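Local coordinates for chitinase (Pyrococcus furiosus, PDB 2CWR), which probably hydrolyses chitin, the part described here being the domain that binds the polysaccharide, at residues Asp36-Val41 / Ile65-Ser70. Residues are numbered along the deposited sequence; the frame is centred on the assembly and turned at random.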
loop_
_atom_site.group_PDB
_atom_site.type_symbol
_atom_site.label_atom_id
_atom_site.label_comp_id
_atom_site.label_asym_id
_atom_site.label_seq_id
_atom_site.Cartn_x
_atom_site.Cartn_y
_atom_site.Cartn_z
ATOM N N ASP A 36 -13.361 -2.886 -4.226
ATOM C CA ASP A 36 -12.214 -3.405 -4.957
ATOM C C ASP A 36 -11.316 -2.169 -4.930
ATOM O O ASP A 36 -11.143 -1.476 -5.930
ATOM C CB ASP A 36 -12.614 -3.777 -6.388
ATOM C CG ASP A 36 -11.581 -4.654 -7.079
ATOM O OD1 ASP A 36 -11.864 -5.135 -8.196
ATOM O OD2 ASP A 36 -10.487 -4.861 -6.514
ATOM N N TRP A 37 -10.776 -1.897 -3.746
ATOM C CA TRP A 37 -9.937 -0.733 -3.489
ATOM C C TRP A 37 -8.615 -0.632 -4.237
ATOM O O TRP A 37 -8.186 -1.560 -4.914
ATOM C CB TRP A 37 -9.666 -0.629 -1.984
ATOM C CG TRP A 37 -9.144 -1.899 -1.375
ATOM C CD1 TRP A 37 -9.863 -2.843 -0.705
ATOM C CD2 TRP A 37 -7.788 -2.358 -1.383
ATOM N NE1 TRP A 37 -9.040 -3.863 -0.288
ATOM C CE2 TRP A 37 -7.759 -3.590 -0.693
ATOM C CE3 TRP A 37 -6.592 -1.847 -1.910
ATOM C CZ2 TRP A 37 -6.580 -4.325 -0.513
ATOM C CZ3 TRP A 37 -5.418 -2.577 -1.732
ATOM C CH2 TRP A 37 -5.423 -3.804 -1.038
ATOM N N THR A 38 -7.978 0.526 -4.092
ATOM C CA THR A 38 -6.695 0.806 -4.718
ATOM C C THR A 38 -5.835 1.593 -3.739
ATOM O O THR A 38 -6.311 2.545 -3.127
ATOM C CB THR A 38 -6.862 1.665 -5.988
ATOM O OG1 THR A 38 -7.595 0.929 -6.972
ATOM C CG2 THR A 38 -5.504 2.048 -6.560
ATOM N N VAL A 39 -4.582 1.183 -3.574
ATOM C CA VAL A 39 -3.663 1.905 -2.700
ATOM C C VAL A 39 -2.449 2.238 -3.554
ATOM O O VAL A 39 -1.778 1.341 -4.069
ATOM C CB VAL A 39 -3.240 1.064 -1.470
ATOM C CG1 VAL A 39 -2.137 1.782 -0.702
ATOM C CG2 VAL A 39 -4.440 0.854 -0.552
ATOM N N LYS A 40 -2.197 3.529 -3.736
ATOM C CA LYS A 40 -1.072 3.973 -4.549
ATOM C C LYS A 40 0.109 4.309 -3.661
ATOM O O LYS A 40 -0.024 5.028 -2.673
ATOM C CB LYS A 40 -1.468 5.194 -5.384
ATOM C CG LYS A 40 -2.573 4.905 -6.390
ATOM C CD LYS A 40 -2.845 6.100 -7.289
ATOM C CE LYS A 40 -3.824 5.731 -8.397
ATOM N NZ LYS A 40 -4.059 6.866 -9.333
ATOM N N VAL A 41 1.271 3.788 -4.026
ATOM C CA VAL A 41 2.479 4.009 -3.254
ATOM C C VAL A 41 3.558 4.680 -4.088
ATOM O O VAL A 41 3.944 4.168 -5.135
ATOM C CB VAL A 41 3.035 2.672 -2.715
ATOM C CG1 VAL A 41 4.368 2.899 -2.019
ATOM C CG2 VAL A 41 2.035 2.039 -1.748
ATOM N N ILE A 65 0.995 0.269 -7.398
ATOM C CA ILE A 65 -0.436 0.264 -7.134
ATOM C C ILE A 65 -0.823 -1.102 -6.602
ATOM O O ILE A 65 -0.591 -2.118 -7.254
ATOM C CB ILE A 65 -1.251 0.541 -8.420
ATOM C CG1 ILE A 65 -0.862 1.902 -9.000
ATOM C CG2 ILE A 65 -2.743 0.497 -8.112
ATOM C CD1 ILE A 65 -1.552 2.220 -10.304
ATOM N N PHE A 66 -1.404 -1.123 -5.408
ATOM C CA PHE A 66 -1.840 -2.372 -4.806
ATOM C C PHE A 66 -3.358 -2.464 -4.868
ATOM O O PHE A 66 -4.061 -1.485 -4.616
ATOM C CB PHE A 66 -1.379 -2.456 -3.348
ATOM C CG PHE A 66 0.089 -2.717 -3.191
ATOM C CD1 PHE A 66 0.622 -3.965 -3.508
ATOM C CD2 PHE A 66 0.944 -1.718 -2.727
ATOM C CE1 PHE A 66 1.985 -4.216 -3.366
ATOM C CE2 PHE A 66 2.312 -1.958 -2.582
ATOM C CZ PHE A 66 2.833 -3.208 -2.901
ATOM N N THR A 67 -3.847 -3.643 -5.229
ATOM C CA THR A 67 -5.275 -3.912 -5.315
ATOM C C THR A 67 -5.527 -5.219 -4.572
ATOM O O THR A 67 -4.627 -6.045 -4.429
ATOM C CB THR A 67 -5.730 -4.027 -6.775
ATOM O OG1 THR A 67 -4.863 -4.925 -7.476
ATOM C CG2 THR A 67 -5.698 -2.651 -7.442
ATOM N N PRO A 68 -6.760 -5.432 -4.097
ATOM C CA PRO A 68 -7.051 -6.661 -3.359
ATOM C C PRO A 68 -7.204 -7.964 -4.114
ATOM O O PRO A 68 -7.624 -7.989 -5.270
ATOM C CB PRO A 68 -8.337 -6.312 -2.620
ATOM C CG PRO A 68 -9.044 -5.436 -3.618
ATOM C CD PRO A 68 -7.922 -4.527 -4.096
ATOM N N VAL A 69 -6.842 -9.048 -3.439
ATOM C CA VAL A 69 -7.047 -10.371 -3.987
ATOM C C VAL A 69 -8.525 -10.580 -3.621
ATOM O O VAL A 69 -9.051 -9.880 -2.755
ATOM C CB VAL A 69 -6.140 -11.424 -3.314
ATOM C CG1 VAL A 69 -4.712 -11.267 -3.826
ATOM C CG2 VAL A 69 -6.182 -11.272 -1.805
ATOM N N SER A 70 -9.191 -11.527 -4.274
ATOM C CA SER A 70 -10.623 -11.767 -4.066
ATOM C C SER A 70 -11.228 -11.682 -2.661
ATOM O O SER A 70 -12.294 -11.094 -2.489
ATOM C CB SER A 70 -11.019 -13.112 -4.689
ATOM O OG SER A 70 -10.422 -14.195 -4.002
HETATM O O HOH W 1 -8.527 -6.384 -7.172
#
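P68 lays its ring over one face of the W37 indole: CD stands 3.5 Å from the centroid of the six-membered ring, 13° off the normal, which meets the definition of a CH-pi contact, and P68 CB comes within 3.4 Å of W37 CE2. The indole is brought there by a chi1 of 52°, with CG between the backbone N and the carbonyl carbon. Farther along the same buried face, V41 CG2 meets the edge of the F66 ring at CD2, 4.0 Å away. An alanine at W37 would probably leave the P68 ring without its aromatic floor and the backbone O of N72 without the indole N-H that bonds to it. Backbone pairing is antiparallel: V39 N gives to F66 O (2.9 Å), and F66 N returns a nearly straight bond to V39 O (178°). On the other face T38 CG2 touches I65 CG2 at 3.5 Å. At the polar margin one water donates to both D36 OD2 and P68 O, 2.6 Å from each. Strand 38-43 lies between 63-68 and 91-98 in one sheet of a beta-sandwich, while F79 and F81 of strand 76-84, in the facing sheet, stack on W37 and F66 respectively.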